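Local coordinates for CurJ (Moorea producens 3L, PDB 5TZ6), which carries a polyketide synthase dehydratase domain of curacin biosynthesis that probably removes water from the growing chain, including vinylogous dehydration, at residues H9-Q14 with T209-H214; I42-V47 with K299-I304; V92-T97 with F105-F110. The protein carries 1 engineered substitution. All blocks are in the same frame, centred on the assembly; numbering follows the deposited sequence.

Contact 1 (H9-Q14 with T209-H214)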
loop_
_atom_site.group_PDB
_atom_site.type_symbol
_atom_site.label_atom_id
_atom_site.label_comp_id
_atom_site.label_asym_id
_atom_site.label_seq_id
_atom_site.Cartn_x
_atom_site.Cartn_y
_atom_site.Cartn_z
ATOM N N HIS A 9 -2.134 8.662 9.344
ATOM C CA HIS A 9 -3.280 9.284 9.984
ATOM C C HIS A 9 -3.808 8.246 10.955
ATOM O O HIS A 9 -3.837 7.060 10.602
ATOM C CB HIS A 9 -4.348 9.671 8.950
ATOM C CG HIS A 9 -5.422 10.574 9.478
ATOM N ND1 HIS A 9 -6.396 10.145 10.355
ATOM C CD2 HIS A 9 -5.686 11.879 9.234
ATOM C CE1 HIS A 9 -7.208 11.151 10.636
ATOM N NE2 HIS A 9 -6.798 12.214 9.968
ATOM N N PRO A 10 -4.219 8.628 12.168
ATOM C CA PRO A 10 -4.641 7.612 13.149
ATOM C C PRO A 10 -5.637 6.609 12.578
ATOM O O PRO A 10 -5.771 5.496 13.096
ATOM C CB PRO A 10 -5.255 8.444 14.289
ATOM C CG PRO A 10 -5.327 9.874 13.779
ATOM C CD PRO A 10 -4.277 9.993 12.717
ATOM N N LEU A 11 -6.322 6.983 11.498
ATOM C CA LEU A 11 -7.302 6.122 10.852
ATOM C C LEU A 11 -6.775 5.438 9.598
ATOM O O LEU A 11 -7.495 4.632 9.004
ATOM C CB LEU A 11 -8.545 6.936 10.487
ATOM C CG LEU A 11 -9.396 7.452 11.641
ATOM C CD1 LEU A 11 -10.540 8.291 11.102
ATOM C CD2 LEU A 11 -9.913 6.294 12.488
ATOM N N ILE A 12 -5.546 5.734 9.177
ATOM C CA ILE A 12 -5.041 5.271 7.887
ATOM C C ILE A 12 -3.610 4.795 8.076
ATOM O O ILE A 12 -2.730 5.590 8.425
ATOM C CB ILE A 12 -5.106 6.370 6.812
ATOM C CG1 ILE A 12 -6.562 6.676 6.466
ATOM C CG2 ILE A 12 -4.325 5.955 5.572
ATOM C CD1 ILE A 12 -6.729 7.831 5.510
ATOM N N ASN A 13 -3.369 3.507 7.832
ATOM C CA ASN A 13 -2.026 2.979 8.023
ATOM C C ASN A 13 -1.127 3.286 6.831
ATOM O O ASN A 13 -0.016 3.798 7.006
ATOM C CB ASN A 13 -2.087 1.474 8.294
ATOM C CG ASN A 13 -2.666 1.154 9.666
ATOM O OD1 ASN A 13 -3.882 1.205 9.871
ATOM N ND2 ASN A 13 -1.791 0.838 10.618
ATOM N N GLN A 14 -1.576 3.004 5.611
ATOM C CA GLN A 14 -0.719 3.287 4.468
ATOM C C GLN A 14 -1.552 3.778 3.298
ATOM O O GLN A 14 -2.753 3.528 3.211
ATOM C CB GLN A 14 0.121 2.077 4.032
ATOM C CG GLN A 14 -0.639 1.005 3.280
ATOM C CD GLN A 14 0.272 -0.107 2.786
ATOM O OE1 GLN A 14 0.306 -0.411 1.592
ATOM N NE2 GLN A 14 1.027 -0.706 3.702
ATOM N N THR A 209 -6.525 15.954 17.925
ATOM C CA THR A 209 -5.728 16.924 17.183
ATOM C C THR A 209 -5.299 16.382 15.828
ATOM O O THR A 209 -5.202 17.148 14.862
ATOM C CB THR A 209 -4.502 17.333 17.999
ATOM O OG1 THR A 209 -4.663 18.683 18.454
ATOM C CG2 THR A 209 -3.232 17.221 17.161
ATOM N N LYS A 210 -5.041 15.077 15.733
ATOM C CA LYS A 210 -4.634 14.485 14.466
ATOM C C LYS A 210 -5.814 14.201 13.549
ATOM O O LYS A 210 -5.615 14.032 12.341
ATOM C CB LYS A 210 -3.856 13.190 14.716
ATOM C CG LYS A 210 -2.358 13.283 14.445
ATOM C CD LYS A 210 -1.637 14.063 15.530
ATOM C CE LYS A 210 -0.129 13.892 15.418
ATOM N NZ LYS A 210 0.377 14.205 14.053
ATOM N N TYR A 211 -7.028 14.153 14.090
ATOM C CA TYR A 211 -8.218 13.927 13.284
ATOM C C TYR A 211 -8.730 15.236 12.697
ATOM O O TYR A 211 -8.667 16.287 13.339
ATOM C CB TYR A 211 -9.328 13.300 14.127
ATOM C CG TYR A 211 -9.112 11.865 14.561
ATOM C CD1 TYR A 211 -8.423 11.571 15.729
ATOM C CD2 TYR A 211 -9.639 10.807 13.828
ATOM C CE1 TYR A 211 -8.242 10.259 16.143
ATOM C CE2 TYR A 211 -9.459 9.492 14.235
ATOM C CZ TYR A 211 -8.761 9.225 15.393
ATOM O OH TYR A 211 -8.579 7.922 15.807
ATOM N N GLN A 212 -9.248 15.165 11.471
ATOM C CA GLN A 212 -10.074 16.259 10.968
ATOM C C GLN A 212 -11.358 16.373 11.786
ATOM O O GLN A 212 -11.632 17.411 12.400
ATOM C CB GLN A 212 -10.392 16.057 9.482
ATOM C CG GLN A 212 -9.243 16.360 8.528
ATOM C CD GLN A 212 -8.024 15.498 8.772
ATOM O OE1 GLN A 212 -8.108 14.272 8.759
ATOM N NE2 GLN A 212 -6.878 16.136 8.989
ATOM N N LEU A 213 -12.162 15.311 11.789
ATOM C CA LEU A 213 -13.330 15.187 12.653
ATOM C C LEU A 213 -13.349 13.776 13.211
ATOM O O LEU A 213 -13.452 12.810 12.449
ATOM C CB LEU A 213 -14.636 15.473 11.907
ATOM C CG LEU A 213 -14.968 16.911 11.531
ATOM C CD1 LEU A 213 -16.366 16.971 10.948
ATOM C CD2 LEU A 213 -14.850 17.821 12.746
ATOM N N HIS A 214 -13.241 13.662 14.528
ATOM C CA HIS A 214 -13.217 12.356 15.160
ATOM C C HIS A 214 -14.475 11.574 14.791
ATOM O O HIS A 214 -15.569 12.150 14.721
ATOM C CB HIS A 214 -13.114 12.503 16.678
ATOM C CG HIS A 214 -12.618 11.272 17.373
ATOM N ND1 HIS A 214 -13.439 10.207 17.673
ATOM C CD2 HIS A 214 -11.387 10.941 17.832
ATOM C CE1 HIS A 214 -12.734 9.269 18.283
ATOM N NE2 HIS A 214 -11.486 9.690 18.393
#
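Pro-10 lays its CG over one face of the Tyr-211 ring, 3.9 Å from the ring centroid and only 15° off the normal, a clear CH-pi contact. Its CB lies toward the phenol end, 3.8 Å from CZ of Tyr-211, while the same CG also meets CB of Lys-210 at 3.7 Å. The pyrrolidine therefore packs against two consecutive residues. Leu-11 crosses the tyrosine at about a right angle, pressing CG on CE2 of Tyr-211 at 3.3 Å, with its CD2 at the ring edge and in the ring plane. CD2 of His-214 covers the face opposite Pro-10, which leaves the phenol sandwiched. His-9, its CG anti to the backbone N (chi1 -168°), turns an edge toward the Tyr-211 face in an offset edge-to-face pair. NE2 of His-9 donates to OE1 of Gln-212 at 2.7 Å, a short but bent bond (137° at the hydrogen) that gives this buried N-H an acceptor. A type I turn from His-9 to Ile-12 sets the three residues side by side, and His-9 and Leu-11 also rest on helix 51-65. His-214 N-caps helix 215-223, which carries the ligand-pocket residue Asp-219. The arrangement is a loop-to-loop seam between the two halves of a double hotdog, the fold of polyketide synthase dehydratases.

Contact 2 (I42-V47 with K299-I304)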
loop_
_atom_site.group_PDB
_atom_site.type_symbol
_atom_site.label_atom_id
_atom_site.label_comp_id
_atom_site.label_asym_id
_atom_site.label_seq_id
_atom_site.Cartn_x
_atom_site.Cartn_y
_atom_site.Cartn_z
ATOM N N ILE A 42 -21.746 -0.420 20.522
ATOM C CA ILE A 42 -22.136 -1.826 20.638
ATOM C C ILE A 42 -23.573 -1.963 20.153
ATOM O O ILE A 42 -24.484 -1.362 20.730
ATOM C CB ILE A 42 -22.002 -2.331 22.087
ATOM C CG1 ILE A 42 -20.610 -2.015 22.644
ATOM C CG2 ILE A 42 -22.327 -3.819 22.199
ATOM C CD1 ILE A 42 -19.489 -2.241 21.645
ATOM N N VAL A 43 -23.788 -2.756 19.110
ATOM C CA VAL A 43 -25.125 -2.997 18.569
ATOM C C VAL A 43 -25.439 -4.477 18.737
ATOM O O VAL A 43 -24.734 -5.332 18.185
ATOM C CB VAL A 43 -25.235 -2.575 17.097
ATOM C CG1 VAL A 43 -26.662 -2.736 16.608
ATOM C CG2 VAL A 43 -24.767 -1.136 16.924
ATOM N N TYR A 44 -26.505 -4.779 19.479
ATOM C CA TYR A 44 -26.872 -6.162 19.770
ATOM C C TYR A 44 -25.654 -6.984 20.173
ATOM O O TYR A 44 -25.492 -8.129 19.736
ATOM C CB TYR A 44 -27.591 -6.812 18.577
ATOM C CG TYR A 44 -29.068 -6.480 18.495
ATOM C CD1 TYR A 44 -29.521 -5.360 17.819
ATOM C CD2 TYR A 44 -30.015 -7.296 19.114
ATOM C CE1 TYR A 44 -30.872 -5.059 17.757
ATOM C CE2 TYR A 44 -31.367 -7.004 19.056
ATOM C CZ TYR A 44 -31.788 -5.883 18.376
ATOM O OH TYR A 44 -33.129 -5.582 18.313
ATOM N N GLU A 45 -24.794 -6.400 21.008
ATOM C CA GLU A 45 -23.607 -7.022 21.602
ATOM C C GLU A 45 -22.438 -7.164 20.633
ATOM O O GLU A 45 -21.456 -7.852 20.962
ATOM C CB GLU A 45 -23.929 -8.385 22.220
ATOM C CG GLU A 45 -25.001 -8.321 23.301
ATOM C CD GLU A 45 -25.201 -9.649 24.010
ATOM O OE1 GLU A 45 -25.510 -9.639 25.222
ATOM O OE2 GLU A 45 -25.039 -10.701 23.357
ATOM N N GLN A 46 -22.476 -6.520 19.476
ATOM C CA GLN A 46 -21.401 -6.615 18.500
ATOM C C GLN A 46 -20.724 -5.264 18.345
ATOM O O GLN A 46 -21.378 -4.219 18.414
ATOM C CB GLN A 46 -21.912 -7.072 17.131
ATOM C CG GLN A 46 -22.656 -8.394 17.117
ATOM C CD GLN A 46 -23.098 -8.772 15.712
ATOM O OE1 GLN A 46 -24.286 -8.943 15.445
ATOM N NE2 GLN A 46 -22.134 -8.896 14.804
ATOM N N VAL A 47 -19.409 -5.289 18.146
ATOM C CA VAL A 47 -18.701 -4.066 17.797
ATOM C C VAL A 47 -19.049 -3.713 16.361
ATOM O O VAL A 47 -18.820 -4.504 15.440
ATOM C CB VAL A 47 -17.190 -4.239 17.971
ATOM C CG1 VAL A 47 -16.459 -3.028 17.425
ATOM C CG2 VAL A 47 -16.856 -4.458 19.436
ATOM N N LYS A 299 -36.083 4.357 9.318
ATOM C CA LYS A 299 -36.448 3.438 10.386
ATOM C C LYS A 299 -35.908 2.051 10.077
ATOM O O LYS A 299 -36.014 1.569 8.945
ATOM C CB LYS A 299 -37.968 3.385 10.530
ATOM C CG LYS A 299 -38.580 4.553 11.277
ATOM C CD LYS A 299 -39.042 4.142 12.662
ATOM C CE LYS A 299 -40.029 5.147 13.239
ATOM N NZ LYS A 299 -40.500 4.746 14.595
ATOM N N ALA A 300 -35.316 1.411 11.079
ATOM C CA ALA A 300 -34.780 0.077 10.869
ATOM C C ALA A 300 -34.497 -0.579 12.210
ATOM O O ALA A 300 -34.301 0.093 13.227
ATOM C CB ALA A 300 -33.511 0.112 10.013
ATOM N N ASN A 301 -34.490 -1.903 12.194
ATOM C CA ASN A 301 -34.056 -2.677 13.341
ATOM C C ASN A 301 -32.559 -2.912 13.218
ATOM O O ASN A 301 -32.130 -3.590 12.275
ATOM C CB ASN A 301 -34.793 -4.002 13.401
ATOM C CG ASN A 301 -34.490 -4.788 14.664
ATOM O OD1 ASN A 301 -33.357 -4.795 15.153
ATOM N ND2 ASN A 301 -35.504 -5.467 15.193
ATOM N N PRO A 302 -31.734 -2.379 14.120
ATOM C CA PRO A 302 -30.280 -2.523 13.943
ATOM C C PRO A 302 -29.834 -3.964 13.830
ATOM O O PRO A 302 -28.802 -4.241 13.188
ATOM C CB PRO A 302 -29.708 -1.846 15.197
ATOM C CG PRO A 302 -30.770 -0.862 15.599
ATOM C CD PRO A 302 -32.070 -1.570 15.304
ATOM N N LYS A 303 -30.609 -4.900 14.386
ATOM C CA LYS A 303 -30.288 -6.311 14.214
ATOM C C LYS A 303 -30.191 -6.672 12.740
ATOM O O LYS A 303 -29.266 -7.383 12.327
ATOM C CB LYS A 303 -31.343 -7.189 14.886
ATOM C CG LYS A 303 -31.019 -8.669 14.742
ATOM C CD LYS A 303 -32.219 -9.583 14.975
ATOM C CE LYS A 303 -32.755 -9.505 16.388
ATOM N NZ LYS A 303 -33.867 -10.487 16.588
ATOM N N ILE A 304 -31.133 -6.183 11.926
ATOM C CA ILE A 304 -31.161 -6.594 10.527
ATOM C C ILE A 304 -30.034 -5.931 9.753
ATOM O O ILE A 304 -29.496 -6.517 8.806
ATOM C CB ILE A 304 -32.536 -6.296 9.899
ATOM C CG1 ILE A 304 -33.662 -6.621 10.885
ATOM C CG2 ILE A 304 -32.714 -7.094 8.610
ATOM C CD1 ILE A 304 -33.749 -8.086 11.259
#
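With its CG anti to the carbonyl carbon (chi1 -82°), Tyr-44 sends its ring toward the start of helix 302-305, where Lys-303, its own CG anti to the backbone N (chi1 -179°), holds that CG above the ring. CB of Lys-303 stands over the same face of the Tyr-44 ring, 3.8 Å from its centroid and toward the rim, as a CH-pi contact. Farther along the lysine, which bends at chi3, CE approaches CE2 of Tyr-44 at 3.9 Å, so the aliphatic chain passes obliquely over the aromatic. CE1 of the ring also reaches the first turn of the helix, 3.4 Å from the backbone N of Lys-303. That N-H is already engaged: it donates to OD1 of Asn-301 at 2.9 Å (146° at the hydrogen), the capping bond of an N-cap asparagine. The phenol OH of Tyr-44 stands 3.3 Å from the same OD1. Beside the ring, CG1 of Val-43 touches CB of Pro-302 at 3.5 Å, the two side chains crossing at about a right angle. Pro-302 also touches the bound hydroxy-methylheptenoic acid, which places the contact at the margin of the ligand pocket. Val-43 and Tyr-44 belong to a type I' turn, Val-43 to Gln-46, the tight hairpin between strands 41-43 and 46-49. This hairpin leans on the short helix 302-305 that follows strand 288-300, while Ile-176 of strand 176-178 touches Pro-302 and Leu-306 touches Val-43.

Contact 3 (V92-T97 with F105-F110)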
loop_
_atom_site.group_PDB
_atom_site.type_symbol
_atom_site.label_atom_id
_atom_site.label_comp_id
_atom_site.label_asym_id
_atom_site.label_seq_id
_atom_site.Cartn_x
_atom_site.Cartn_y
_atom_site.Cartn_z
ATOM N N VAL A 92 -9.566 -2.516 6.033
ATOM C CA VAL A 92 -10.458 -1.542 5.420
ATOM C C VAL A 92 -9.666 -0.717 4.424
ATOM O O VAL A 92 -8.582 -0.213 4.747
ATOM C CB VAL A 92 -11.112 -0.633 6.472
ATOM C CG1 VAL A 92 -11.954 0.432 5.795
ATOM C CG2 VAL A 92 -11.954 -1.464 7.418
ATOM N N GLN A 93 -10.205 -0.576 3.217
ATOM C CA GLN A 93 -9.574 0.200 2.164
ATOM C C GLN A 93 -10.538 1.260 1.659
ATOM O O GLN A 93 -11.751 1.025 1.569
ATOM C CB GLN A 93 -9.133 -0.675 0.998
ATOM C CG GLN A 93 -8.040 -1.668 1.316
ATOM C CD GLN A 93 -7.718 -2.536 0.118
ATOM O OE1 GLN A 93 -8.557 -2.722 -0.765
ATOM N NE2 GLN A 93 -6.494 -3.050 0.064
ATOM N N VAL A 94 -9.985 2.439 1.383
ATOM C CA VAL A 94 -10.650 3.490 0.627
ATOM C C VAL A 94 -10.101 3.457 -0.789
ATOM O O VAL A 94 -8.881 3.536 -0.993
ATOM C CB VAL A 94 -10.426 4.868 1.269
ATOM C CG1 VAL A 94 -11.090 5.952 0.429
ATOM C CG2 VAL A 94 -10.965 4.879 2.690
ATOM N N VAL A 95 -10.995 3.363 -1.765
ATOM C CA VAL A 95 -10.625 3.275 -3.171
ATOM C C VAL A 95 -11.179 4.508 -3.864
ATOM O O VAL A 95 -12.397 4.742 -3.853
ATOM C CB VAL A 95 -11.149 1.988 -3.825
ATOM C CG1 VAL A 95 -10.589 1.841 -5.229
ATOM C CG2 VAL A 95 -10.789 0.779 -2.968
ATOM N N LEU A 96 -10.282 5.308 -4.433
ATOM C CA LEU A 96 -10.618 6.563 -5.090
ATOM C C LEU A 96 -10.375 6.420 -6.590
ATOM O O LEU A 96 -9.244 6.174 -7.023
ATOM C CB LEU A 96 -9.792 7.716 -4.514
ATOM C CG LEU A 96 -9.862 8.025 -3.018
ATOM C CD1 LEU A 96 -9.069 9.283 -2.715
ATOM C CD2 LEU A 96 -11.307 8.181 -2.555
ATOM N N THR A 97 -11.435 6.596 -7.372
ATOM C CA THR A 97 -11.369 6.578 -8.818
ATOM C C THR A 97 -11.429 8.010 -9.314
ATOM O O THR A 97 -12.372 8.735 -8.957
ATOM C CB THR A 97 -12.525 5.773 -9.403
ATOM O OG1 THR A 97 -12.399 4.407 -9.002
ATOM C CG2 THR A 97 -12.513 5.854 -10.952
ATOM N N PHE A 105 -15.593 7.319 -4.645
ATOM C CA PHE A 105 -14.950 6.519 -3.622
ATOM C C PHE A 105 -15.825 5.337 -3.246
ATOM O O PHE A 105 -17.063 5.426 -3.236
ATOM C CB PHE A 105 -14.624 7.355 -2.356
ATOM C CG PHE A 105 -15.836 7.768 -1.577
ATOM C CD1 PHE A 105 -16.442 6.879 -0.690
ATOM C CD2 PHE A 105 -16.375 9.036 -1.724
ATOM C CE1 PHE A 105 -17.577 7.247 0.030
ATOM C CE2 PHE A 105 -17.507 9.416 -0.999
ATOM C CZ PHE A 105 -18.108 8.518 -0.124
ATOM N N GLN A 106 -15.146 4.236 -2.924
ATOM C CA GLN A 106 -15.732 3.092 -2.242
ATOM C C GLN A 106 -14.890 2.771 -1.014
ATOM O O GLN A 106 -13.675 2.583 -1.126
ATOM C CB GLN A 106 -15.800 1.867 -3.160
ATOM C CG GLN A 106 -16.804 1.987 -4.283
ATOM C CD GLN A 106 -16.826 0.758 -5.169
ATOM O OE1 GLN A 106 -15.874 0.493 -5.904
ATOM N NE2 GLN A 106 -17.920 -0.003 -5.101
ATOM N N VAL A 107 -15.528 2.714 0.149
ATOM C CA VAL A 107 -14.924 2.195 1.368
ATOM C C VAL A 107 -15.389 0.756 1.544
ATOM O O VAL A 107 -16.593 0.506 1.737
ATOM C CB VAL A 107 -15.301 3.038 2.598
ATOM C CG1 VAL A 107 -14.700 2.417 3.848
ATOM C CG2 VAL A 107 -14.835 4.478 2.441
ATOM N N ILE A 108 -14.423 -0.173 1.500
ATOM C CA ILE A 108 -14.655 -1.614 1.542
ATOM C C ILE A 108 -13.805 -2.217 2.657
ATOM O O ILE A 108 -12.906 -1.576 3.200
ATOM C CB ILE A 108 -14.319 -2.308 0.205
ATOM C CG1 ILE A 108 -12.806 -2.359 -0.004
ATOM C CG2 ILE A 108 -14.990 -1.597 -0.961
ATOM C CD1 ILE A 108 -12.405 -3.154 -1.223
ATOM N N SER A 109 -14.093 -3.477 2.988
ATOM C CA SER A 109 -13.291 -4.217 3.957
ATOM C C SER A 109 -13.325 -5.706 3.640
ATOM O O SER A 109 -14.168 -6.188 2.877
ATOM C CB SER A 109 -13.779 -3.982 5.386
ATOM O OG SER A 109 -14.954 -4.728 5.618
ATOM N N PHE A 110 -12.394 -6.433 4.256
ATOM C CA PHE A 110 -12.238 -7.871 4.064
ATOM C C PHE A 110 -11.335 -8.411 5.165
ATOM O O PHE A 110 -10.623 -7.654 5.834
ATOM C CB PHE A 110 -11.665 -8.205 2.677
ATOM C CG PHE A 110 -10.385 -7.476 2.342
ATOM C CD1 PHE A 110 -10.417 -6.265 1.667
ATOM C CD2 PHE A 110 -9.152 -8.008 2.691
ATOM C CE1 PHE A 110 -9.242 -5.591 1.351
ATOM C CE2 PHE A 110 -7.975 -7.343 2.376
ATOM C CZ PHE A 110 -8.022 -6.133 1.705
#
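The carbonyl oxygen of Gln-93 accepts the N-H of Ile-108 at 2.9 Å, nearly straight (168° at the hydrogen), and also takes a CA-H contact from Val-107, whose CA is 3.4 Å away. The reverse bond, Gln-93 N to Ile-108 O, closes the hydrogen-bonded pair, and Val-95 with Gln-106 forms the next such pair two residues on. Phe-105 CA adds a CA-H contact to the O of Val-95 at 3.1 Å. On one face of the ladder CG2 of Val-94 meets CG2 of Val-107 at 3.9 Å, and CD2 of Leu-96 presses on CB of Phe-105 at 3.4 Å. CG of Phe-105 sits between its backbone N and carbonyl carbon (chi1 70°), and the ring beyond turns away from Leu-96. This is the antiparallel hairpin of strands 90-99 and 102-110, part of the hotdog sheet that wraps helix 51-65: Val-94 and Phe-105 pack on Leu-58, and Val-107 on His-54. The other face bears Gln-93, Val-95, Gln-106 and Ile-108 and partly meets the second subunit. There the Gln-93 amide stands almost perpendicular to the Phe-110 ring (87°), its CD in the ring plane at the edge, 3.6 Å from CE1 of Phe-110. NE2 of Gln-93 bonds to Glu-27 and to the backbone O of Gln-17 of the second subunit, and OE1 bonds to Ser-18 OG of that subunit. A leucine here would probably leave Glu-27 and those two groups of the neighbouring subunit without their amide partner, weakening the polar part of the dimer interface. Back on the face of Val-94, Ser-109 sets its CB 3.7 Å from CG2 of Val-92, and its OG bonds to both His-134 and Arg-90.

Contact 3 is the buried one: a regular ladder of backbone bonds between strands adjacent in sequence, with one face on helix 51-65 and the other partly at the dimer interface. Contacts 1 and 2 are partly buried and join regions far apart in the chain, each pairing the N-terminal part of the double hotdog with the C-terminal part. Neither relies on a backbone ladder between its segments; both centre on a tyrosine ring with a CH-pi partner, but contact 1 adds a histidine-glutamine bond, while contact 2 lies beside the ligand. Helix 51-65 links contacts 1 and 3, whose centres are about 16 Å apart; contact 2 stands farther off, about 26 and 23 Å respectively from their centres.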